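PDB 1UZ5: 402AA LONG hypothetical molybdopterin biosynthesis MOEA protein from Pyrococcus horikoshii, which probably catalyses the insertion of molybdenum from molybdate into adenylyl-molybdopterin, with magnesium as cofactor, in the last steps of molybdenum cofactor synthesis. Local coordinates for residues S82-A85 against G86-P89; L319-L323 against G324-K328; A368-S371 against F372-D376. All coordinates share one frame; numbering follows the deposited sequence. Where two conformers were deposited one is given.

Contact 1 of 3, residues S82-A85 against G86-P89; sequences SVHA and GEEP. With SO4 (sulfate ion), chain B.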
ATOM      1  N   SER A  82     -27.618  18.592  33.860  1.00 19.36           N
ATOM      2  CA  SER A  82     -27.371  18.603  32.420  1.00 18.67           C
ATOM      3  C   SER A  82     -25.995  18.046  32.086  1.00 24.43           C
ATOM      4  O   SER A  82     -25.117  17.977  32.943  1.00 20.47           O
ATOM      5  CB  SER A  82     -27.472  20.034  31.881  1.00 22.36           C
ATOM      6  OG  SER A  82     -26.427  20.836  32.415  1.00 22.46           O
ATOM      7  N   VAL A  83     -25.816  17.643  30.832  1.00 19.06           N
ATOM      8  CA  VAL A  83     -24.534  17.122  30.394  1.00 17.82           C
ATOM      9  C   VAL A  83     -24.222  17.718  29.037  1.00 22.05           C
ATOM     10  O   VAL A  83     -25.028  17.630  28.108  1.00 20.39           O
ATOM     11  CB  VAL A  83     -24.521  15.580  30.257  1.00 19.15           C
ATOM     12  CG1 VAL A  83     -23.087  15.110  29.947  1.00 16.83           C
ATOM     13  CG2 VAL A  83     -25.029  14.922  31.544  1.00 15.29           C
ATOM     14  N   HIS A  84     -23.055  18.345  28.930  1.00 20.95           N
ATOM     15  CA  HIS A  84     -22.642  18.942  27.672  1.00 23.94           C
ATOM     16  C   HIS A  84     -21.363  18.299  27.155  1.00 20.91           C
ATOM     17  O   HIS A  84     -20.694  17.552  27.865  1.00 21.39           O
ATOM     18  CB  HIS A  84     -22.460  20.453  27.828  1.00 21.52           C
ATOM     19  CG  HIS A  84     -23.753  21.200  27.946  1.00 29.42           C
ATOM     20  ND1 HIS A  84     -24.479  21.252  29.117  1.00 31.71           N
ATOM     21  CD2 HIS A  84     -24.473  21.882  27.025  1.00 32.94           C
ATOM     22  CE1 HIS A  84     -25.591  21.934  28.911  1.00 34.49           C
ATOM     23  NE2 HIS A  84     -25.613  22.326  27.649  1.00 34.35           N
ATOM     24  N   ALA A  85     -21.039  18.600  25.906  1.00 27.94           N
ATOM     25  CA  ALA A  85     -19.863  18.050  25.242  1.00 26.04           C
ATOM     26  C   ALA A  85     -18.607  18.039  26.086  1.00 16.75           C
ATOM     27  O   ALA A  85     -18.240  19.051  26.684  1.00 23.52           O
ATOM     28  CB  ALA A  85     -19.596  18.820  23.949  1.00 39.74           C
ATOM     29  N   GLY A  86     -17.951  16.881  26.129  1.00 24.15           N
ATOM     30  CA  GLY A  86     -16.702  16.743  26.860  1.00 27.07           C
ATOM     31  C   GLY A  86     -16.773  16.499  28.354  1.00 33.18           C
ATOM     32  O   GLY A  86     -15.753  16.217  28.981  1.00 24.04           O
ATOM     33  N   GLU A  87     -17.964  16.589  28.934  1.00 23.66           N
ATOM     34  CA  GLU A  87     -18.102  16.389  30.373  1.00 24.87           C
ATOM     35  C   GLU A  87     -18.300  14.940  30.779  1.00 21.98           C
ATOM     36  O   GLU A  87     -18.911  14.151  30.055  1.00 24.49           O
ATOM     37  CB  GLU A  87     -19.298  17.185  30.916  1.00 28.71           C
ATOM     38  CG  GLU A  87     -19.421  18.607  30.393  1.00 35.15           C
ATOM     39  CD  GLU A  87     -20.551  19.377  31.065  1.00 37.29           C
ATOM     40  OE1 GLU A  87     -21.627  18.781  31.284  1.00 29.51           O
ATOM     41  OE2 GLU A  87     -20.369  20.578  31.361  1.00 32.46           O
ATOM     42  N   GLU A  88     -17.766  14.591  31.942  1.00 20.57           N
ATOM     43  CA  GLU A  88     -17.967  13.266  32.495  1.00 25.22           C
ATOM     44  C   GLU A  88     -19.076  13.508  33.530  1.00 23.82           C
ATOM     45  O   GLU A  88     -18.859  14.193  34.530  1.00 19.98           O
ATOM     46  CB  GLU A  88     -16.715  12.747  33.208  1.00 25.08           C
ATOM     47  CG  GLU A  88     -17.039  11.593  34.166  1.00 30.55           C
ATOM     48  CD  GLU A  88     -15.811  10.908  34.731  1.00 37.96           C
ATOM     49  OE1 GLU A  88     -14.787  11.589  34.945  1.00 41.46           O
ATOM     50  OE2 GLU A  88     -15.878   9.686  34.979  1.00 37.98           O
ATOM     51  N   PRO A  89     -20.281  12.972  33.290  1.00 27.91           N
ATOM     52  CA  PRO A  89     -21.375  13.179  34.250  1.00 23.87           C
ATOM     53  C   PRO A  89     -20.970  12.770  35.663  1.00 13.52           C
ATOM     54  O   PRO A  89     -20.458  11.674  35.870  1.00 20.05           O
ATOM     55  CB  PRO A  89     -22.489  12.285  33.705  1.00 29.84           C
ATOM     56  CG  PRO A  89     -22.234  12.277  32.233  1.00 26.41           C
ATOM     57  CD  PRO A  89     -20.724  12.150  32.150  1.00 24.31           C
TER
HETATM   58  S   SO4 B1403     -22.402  21.721  23.756  1.00 62.31           S
HETATM   59  O1  SO4 B1403     -23.972  22.042  23.480  1.00 69.78           O
HETATM   60  O2  SO4 B1403     -21.821  21.550  22.439  1.00 71.30           O
HETATM   61  O3  SO4 B1403     -21.858  22.695  24.432  1.00 69.91           O
HETATM   62  O4  SO4 B1403     -22.438  20.447  24.421  1.00 46.12           O
HETATM   63  O   HOH W   1     -23.631  20.513  31.640  1.00 21.90           O
HETATM   64  O   HOH W   2     -22.608  16.903  33.468  1.00 23.74           O
HETATM   65  O   HOH W   3     -20.207  14.636  27.824  1.00 19.28           O
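Glu-87 folds back over the turn that carries it and offers its carboxylate to the backbone of His-84. With CG beside its own backbone N (chi1 -44°) and the chain extended beyond, the side chain slides antiparallel past that of Val-83, and OE1 ends 2.8 Å from His-84 N. The bond is almost straight (167°), yet the N-H comes from above the carboxylate plane. OE1 is gripped further by two waters that donate to it: one also joins Ser-82 OG and His-84 ND1, the other also donates to Ser-82 O. Three bonds thus fix one carboxylate oxygen, while the aliphatic CG of Glu-87 lies against His-84 O at 3.0 Å.

The imidazole of His-84 turns its edge to its polar surroundings, with the shared water and Ser-82 OG close to the ring plane. At another part of that edge sits a sulfate, probably from the crystallisation liquor, which accepts a bond from Ala-85 N to O4 (2.8 Å) and another from Ser-102 OG. Farther along, the Val-83 side chain crosses the Pro-89 ring at about a right angle, CG1 reaching CG of Pro-89 at 3.7 Å; Met-106 and Pro-108 also touch this proline.

Glu-87 N returns a bond to His-84 O (3.1 Å), and Gly-86, with its phi of 83°, takes the conformation in which a CB would strike the preceding carbonyl. Both are features of the type II beta turn from His-84 to Glu-87, with Ala-85 and Gly-86 at its corners, by which the chain leaves strand 75-83 in the MoeA N-terminal region.

Contact 2 of 3, residues L319-L323 against G324-K328; sequences LLRAL and GREGK. With SO4 (sulfate ion), chain C.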
ATOM      1  N   LEU A 319      10.525  -7.546  -3.198  1.00 29.03           N
ATOM      2  CA  LEU A 319      10.319  -6.351  -2.394  1.00 34.89           C
ATOM      3  C   LEU A 319       8.951  -6.341  -1.714  1.00 28.64           C
ATOM      4  O   LEU A 319       8.832  -5.972  -0.549  1.00 33.92           O
ATOM      5  CB  LEU A 319      10.491  -5.105  -3.271  1.00 29.71           C
ATOM      6  CG  LEU A 319      11.851  -5.060  -3.977  1.00 36.67           C
ATOM      7  CD1 LEU A 319      11.994  -3.775  -4.784  1.00 31.00           C
ATOM      8  CD2 LEU A 319      12.961  -5.160  -2.937  1.00 37.75           C
ATOM      9  N   LEU A 320       7.920  -6.751  -2.445  1.00 24.92           N
ATOM     10  CA  LEU A 320       6.577  -6.784  -1.889  1.00 33.03           C
ATOM     11  C   LEU A 320       6.498  -7.749  -0.710  1.00 42.07           C
ATOM     12  O   LEU A 320       5.889  -7.440   0.312  1.00 35.06           O
ATOM     13  CB  LEU A 320       5.565  -7.183  -2.967  1.00 27.20           C
ATOM     14  CG  LEU A 320       5.370  -6.159  -4.090  1.00 41.35           C
ATOM     15  CD1 LEU A 320       4.291  -6.636  -5.053  1.00 38.37           C
ATOM     16  CD2 LEU A 320       4.983  -4.812  -3.491  1.00 37.07           C
ATOM     17  N   ARG A 321       7.123  -8.915  -0.849  1.00 34.86           N
ATOM     18  CA  ARG A 321       7.114  -9.907   0.219  1.00 34.87           C
ATOM     19  C   ARG A 321       7.820  -9.376   1.453  1.00 32.91           C
ATOM     20  O   ARG A 321       7.427  -9.673   2.576  1.00 39.31           O
ATOM     21  CB  ARG A 321       7.780 -11.196  -0.252  1.00 38.73           C
ATOM     22  CG  ARG A 321       6.955 -11.959  -1.271  1.00 42.73           C
ATOM     23  CD  ARG A 321       7.809 -12.976  -1.994  1.00 44.34           C
ATOM     24  NE  ARG A 321       7.043 -13.589  -3.076  0.50 36.82           N
ATOM     25  CZ  ARG A 321       7.571 -14.081  -4.192  0.50 38.70           C
ATOM     26  NH1 ARG A 321       6.783 -14.616  -5.112  0.50 34.00           N
ATOM     27  NH2 ARG A 321       8.883 -14.030  -4.394  0.50 25.36           N
ATOM     28  N   ALA A 322       8.864  -8.585   1.243  1.00 29.13           N
ATOM     29  CA  ALA A 322       9.600  -8.004   2.357  1.00 31.67           C
ATOM     30  C   ALA A 322       8.717  -6.995   3.098  1.00 33.47           C
ATOM     31  O   ALA A 322       8.959  -6.684   4.264  1.00 31.02           O
ATOM     32  CB  ALA A 322      10.839  -7.313   1.850  1.00 24.76           C
ATOM     33  N   LEU A 323       7.700  -6.484   2.412  1.00 26.05           N
ATOM     34  CA  LEU A 323       6.797  -5.501   3.005  1.00 37.04           C
ATOM     35  C   LEU A 323       5.450  -6.116   3.372  1.00 33.54           C
ATOM     36  O   LEU A 323       4.469  -5.399   3.566  1.00 33.13           O
ATOM     37  CB  LEU A 323       6.588  -4.337   2.030  1.00 28.95           C
ATOM     38  CG  LEU A 323       7.830  -3.507   1.712  1.00 28.46           C
ATOM     39  CD1 LEU A 323       7.545  -2.593   0.538  1.00 27.48           C
ATOM     40  CD2 LEU A 323       8.246  -2.709   2.933  1.00 25.78           C
ATOM     41  N   GLY A 324       5.411  -7.445   3.457  1.00 29.87           N
ATOM     42  CA  GLY A 324       4.182  -8.137   3.797  1.00 30.50           C
ATOM     43  C   GLY A 324       3.103  -7.957   2.750  1.00 36.41           C
ATOM     44  O   GLY A 324       1.922  -8.173   3.019  1.00 41.74           O
ATOM     45  N   ARG A 325       3.510  -7.560   1.552  1.00 41.86           N
ATOM     46  CA  ARG A 325       2.581  -7.337   0.448  1.00 46.19           C
ATOM     47  C   ARG A 325       2.670  -8.514  -0.511  1.00 64.19           C
ATOM     48  O   ARG A 325       2.169  -8.452  -1.633  1.00 64.18           O
ATOM     49  CB  ARG A 325       2.959  -6.062  -0.301  1.00 48.09           C
ATOM     50  CG  ARG A 325       3.470  -4.949   0.587  1.00 58.00           C
ATOM     51  CD  ARG A 325       2.422  -3.892   0.801  1.00 49.09           C
ATOM     52  NE  ARG A 325       2.155  -3.126  -0.412  1.00 42.36           N
ATOM     53  CZ  ARG A 325       1.099  -2.336  -0.561  1.00 50.71           C
ATOM     54  NH1 ARG A 325       0.222  -2.221   0.429  1.00 33.60           N
ATOM     55  NH2 ARG A 325       0.918  -1.662  -1.690  1.00 45.90           N
ATOM     56  N   GLU A 326       3.330  -9.576  -0.060  1.00 76.81           N
ATOM     57  CA  GLU A 326       3.512 -10.786  -0.855  1.00 88.46           C
ATOM     58  C   GLU A 326       2.262 -11.164  -1.641  1.00 90.23           C
ATOM     59  O   GLU A 326       1.385 -11.868  -1.142  1.00 93.03           O
ATOM     60  CB  GLU A 326       3.948 -11.934   0.061  1.00 94.40           C
ATOM     61  CG  GLU A 326       3.525 -11.766   1.514  1.00102.78           C
ATOM     62  CD  GLU A 326       4.434 -12.511   2.477  1.00113.20           C
ATOM     63  OE1 GLU A 326       4.540 -13.751   2.363  1.00118.80           O
ATOM     64  OE2 GLU A 326       5.047 -11.854   3.347  1.00110.77           O
ATOM     65  N   GLY A 327       2.200 -10.689  -2.882  1.00 93.27           N
ATOM     66  CA  GLY A 327       1.056 -10.960  -3.733  1.00 98.02           C
ATOM     67  C   GLY A 327       0.213  -9.708  -3.870  1.00101.78           C
ATOM     68  O   GLY A 327      -0.944  -9.678  -3.452  1.00104.32           O
ATOM     69  N   LYS A 328       0.801  -8.671  -4.458  1.00103.42           N
ATOM     70  CA  LYS A 328       0.114  -7.396  -4.641  1.00104.62           C
ATOM     71  C   LYS A 328       0.367  -6.868  -6.053  1.00105.93           C
ATOM     72  O   LYS A 328       0.601  -5.673  -6.243  1.00108.11           O
ATOM     73  CB  LYS A 328       0.631  -6.381  -3.616  1.00105.08           C
ATOM     74  CG  LYS A 328      -0.406  -5.391  -3.105  1.00105.67           C
ATOM     75  CD  LYS A 328      -1.351  -6.055  -2.114  1.00108.75           C
ATOM     76  CE  LYS A 328      -2.289  -5.044  -1.472  1.00110.35           C
ATOM     77  NZ  LYS A 328      -3.168  -5.668  -0.443  1.00109.93           N
TER
HETATM   78  S   SO4 C1404      -3.182  -1.292   0.187  1.00 73.77           S
HETATM   79  O1  SO4 C1404      -3.686  -2.822   0.408  1.00 68.46           O
HETATM   80  O2  SO4 C1404      -2.294  -1.031   1.299  1.00 40.08           O
HETATM   81  O3  SO4 C1404      -2.593  -1.171  -0.975  1.00 72.81           O
HETATM   82  O4  SO4 C1404      -4.390  -0.527   0.354  1.00 77.87           O
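Leu-320 O receives two backbone N-H groups, Arg-325 N at 2.7 Å and Leu-323 N, which arrive from opposite faces of its carbonyl plane. One residue on, Arg-321 O takes Gly-324 N at 3.1 Å, with the donor standing well above the carbonyl plane. The 6→1 bond (Arg-325 N to Leu-320 O) with the 5→2 bond (Gly-324 N to Arg-321 O) inside it is the Schellman motif, and here it ends helix 304-322 of the probable molybdopterin-binding domain. Gly-324 is its C-prime residue: its phi of 65° reverses the chain, and a CB there would run into Leu-323 O.

Apolar packing follows from that reversal. CB of Arg-325 rests 3.9 Å from CB of Leu-320, the two side chains crossing obliquely, while CG of Arg-325 touches CB of Leu-323. Leu-320 CD1 extends to CB of Lys-328. A contact of Arg-321 CG with CB of Glu-326 is doubtful, since the arginine has a second conformer and the glutamate is poorly ordered.

Charged groups gather beyond the turn. The Arg-325 chain bends at chi2 (-103°) and chi3 (-70°), and these kinks lead the guanidinium away from the helix end to a sulfate, probably from the crystallisation liquor. NH1 donates to sulfate O2 at 2.9 Å, more weakly to O3, and also to Gly-156 O. The poorly ordered Lys-328 is modelled with CG over one guanidinium face, toward its rim, and NZ hydrogen-bonded to sulfate O1 (3.0 Å); Arg-158 N is a further donor to the anion. A leucine in place of Arg-325 would probably leave Gly-156 O without this donor and the sulfate held less firmly, by Lys-328 and Arg-158 N.

Contact 3 of 3, residues A368-S371 against F372-D376; sequences AVTS and FIDAD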
ATOM      1  N   ALA A 368      13.836   4.025 -27.663  1.00 24.95           N
ATOM      2  CA  ALA A 368      13.959   3.460 -26.326  1.00 32.25           C
ATOM      3  C   ALA A 368      13.237   4.270 -25.247  1.00 30.50           C
ATOM      4  O   ALA A 368      12.522   3.709 -24.419  1.00 30.53           O
ATOM      5  CB  ALA A 368      15.430   3.311 -25.960  1.00 28.16           C
ATOM      6  N   VAL A 369      13.425   5.584 -25.256  1.00 28.48           N
ATOM      7  CA  VAL A 369      12.801   6.435 -24.250  1.00 23.97           C
ATOM      8  C   VAL A 369      11.290   6.563 -24.438  1.00 33.22           C
ATOM      9  O   VAL A 369      10.525   6.408 -23.483  1.00 27.58           O
ATOM     10  CB  VAL A 369      13.462   7.823 -24.239  1.00 27.46           C
ATOM     11  CG1 VAL A 369      12.849   8.688 -23.152  1.00 25.45           C
ATOM     12  CG2 VAL A 369      14.964   7.666 -23.997  1.00 22.32           C
ATOM     13  N   THR A 370      10.857   6.826 -25.667  1.00 27.00           N
ATOM     14  CA  THR A 370       9.436   6.957 -25.960  1.00 28.92           C
ATOM     15  C   THR A 370       8.699   5.667 -25.600  1.00 32.97           C
ATOM     16  O   THR A 370       7.568   5.704 -25.118  1.00 32.65           O
ATOM     17  CB  THR A 370       9.211   7.289 -27.460  1.00 34.71           C
ATOM     18  OG1 THR A 370       9.690   8.613 -27.730  1.00 34.13           O
ATOM     19  CG2 THR A 370       7.740   7.209 -27.822  1.00 34.93           C
ATOM     20  N   SER A 371       9.350   4.529 -25.829  1.00 25.28           N
ATOM     21  CA  SER A 371       8.758   3.229 -25.517  1.00 35.36           C
ATOM     22  C   SER A 371       8.570   3.106 -24.012  1.00 33.39           C
ATOM     23  O   SER A 371       7.553   2.604 -23.531  1.00 26.46           O
ATOM     24  CB  SER A 371       9.667   2.097 -26.009  1.00 31.80           C
ATOM     25  OG  SER A 371       9.782   2.119 -27.420  1.00 54.16           O
ATOM     26  N   PHE A 372       9.578   3.559 -23.277  1.00 32.40           N
ATOM     27  CA  PHE A 372       9.556   3.532 -21.824  1.00 30.60           C
ATOM     28  C   PHE A 372       8.376   4.369 -21.335  1.00 28.66           C
ATOM     29  O   PHE A 372       7.597   3.935 -20.486  1.00 30.36           O
ATOM     30  CB  PHE A 372      10.870   4.109 -21.300  1.00 32.04           C
ATOM     31  CG  PHE A 372      10.883   4.369 -19.822  1.00 26.63           C
ATOM     32  CD1 PHE A 372      11.077   3.332 -18.918  1.00 29.50           C
ATOM     33  CD2 PHE A 372      10.747   5.666 -19.338  1.00 21.38           C
ATOM     34  CE1 PHE A 372      11.144   3.583 -17.547  1.00 28.50           C
ATOM     35  CE2 PHE A 372      10.811   5.931 -17.967  1.00 30.27           C
ATOM     36  CZ  PHE A 372      11.012   4.882 -17.072  1.00 26.07           C
ATOM     37  N   ILE A 373       8.248   5.569 -21.890  1.00 31.75           N
ATOM     38  CA  ILE A 373       7.171   6.474 -21.521  1.00 29.34           C
ATOM     39  C   ILE A 373       5.795   5.879 -21.806  1.00 28.86           C
ATOM     40  O   ILE A 373       4.897   5.985 -20.977  1.00 31.23           O
ATOM     41  CB  ILE A 373       7.285   7.816 -22.279  1.00 33.23           C
ATOM     42  CG1 ILE A 373       8.556   8.554 -21.849  1.00 41.44           C
ATOM     43  CG2 ILE A 373       6.049   8.674 -22.016  1.00 39.33           C
ATOM     44  CD1 ILE A 373       8.628   8.847 -20.358  1.00 47.45           C
ATOM     45  N   ASP A 374       5.639   5.246 -22.966  1.00 31.04           N
ATOM     46  CA  ASP A 374       4.358   4.657 -23.369  1.00 37.89           C
ATOM     47  C   ASP A 374       3.969   3.325 -22.723  1.00 37.12           C
ATOM     48  O   ASP A 374       2.789   2.974 -22.693  1.00 38.44           O
ATOM     49  CB  ASP A 374       4.315   4.469 -24.892  1.00 37.26           C
ATOM     50  CG  ASP A 374       4.481   5.770 -25.647  1.00 47.81           C
ATOM     51  OD1 ASP A 374       4.063   6.826 -25.127  1.00 54.48           O
ATOM     52  OD2 ASP A 374       5.019   5.732 -26.772  1.00 53.23           O
ATOM     53  N   ALA A 375       4.946   2.580 -22.222  1.00 34.54           N
ATOM     54  CA  ALA A 375       4.669   1.280 -21.617  1.00 34.77           C
ATOM     55  C   ALA A 375       3.899   1.340 -20.295  1.00 37.24           C
ATOM     56  O   ALA A 375       4.440   1.738 -19.269  1.00 38.46           O
ATOM     57  CB  ALA A 375       5.973   0.515 -21.427  1.00 34.73           C
ATOM     58  N   ASP A 376       2.637   0.927 -20.324  1.00 35.00           N
ATOM     59  CA  ASP A 376       1.811   0.929 -19.123  1.00 35.68           C
ATOM     60  C   ASP A 376       1.864  -0.423 -18.433  1.00 35.13           C
ATOM     61  O   ASP A 376       1.563  -0.542 -17.246  1.00 39.33           O
ATOM     62  CB  ASP A 376       0.368   1.277 -19.475  1.00 37.56           C
ATOM     63  CG  ASP A 376       0.233   2.678 -20.020  1.00 47.30           C
ATOM     64  OD1 ASP A 376       0.790   3.607 -19.395  1.00 49.56           O
ATOM     65  OD2 ASP A 376      -0.428   2.854 -21.065  1.00 50.57           O
TER
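Thr-370 and Asp-374, one helical turn apart, run alongside each other in a common direction. The first torsion of Thr-370 (chi1 -69°) puts OG1 beside the backbone N and leaves the methyl CG2 to be set beside Asp-374, 3.3 Å from its OD2, a contact between an apolar group and a carboxylate oxygen. Val-369 and Ile-373 repeat the spacing more loosely, with CG1 of each 4.5 Å apart.

Backbone bonds of the i to i+4 kind join the two halves of helix 368-374. Phe-372 N, Ile-373 N and Asp-374 N donate to Ala-368 O, Val-369 O and Thr-370 O; the second is 2.9 Å long and nearly collinear with the carbonyl. Ala-375, the first residue to leave helical angles, still gives its N-H to Ser-371 O at 2.9 Å, though bent to 135°.

The buried polar end of Ser-371 turns back along the helix, where OG bonds to Gly-367 O and Ser-366 OG. On the side facing helix 304-322, Ala-368 and Phe-372 touch Pro-304.

Two acceptors, Thr-370 O and Asp-374 OD2, come within 3.0 Å of each other near the C-terminal end of this helix, so the carboxylate would probably be destabilised slightly as an anion there.

All three contacts are local, each within one continuous run of chain. Contact 1 lies at the surface, its centre about 40 Å from that of the chain, where a strand gives way to a loop, and water and a carboxylate do much of the bonding. Contacts 2 and 3, partly buried, with nearest atoms about 12 Å apart, both concern helix ends: the first closes helix 304-322, the second forms a short helix touching its start. Sulfate meets a backbone N-H and a serine hydroxyl at contact 1, two basic side chains and a backbone N-H at contact 2; contact 3 has no such ion and consists mainly of i to i+4 backbone bonds.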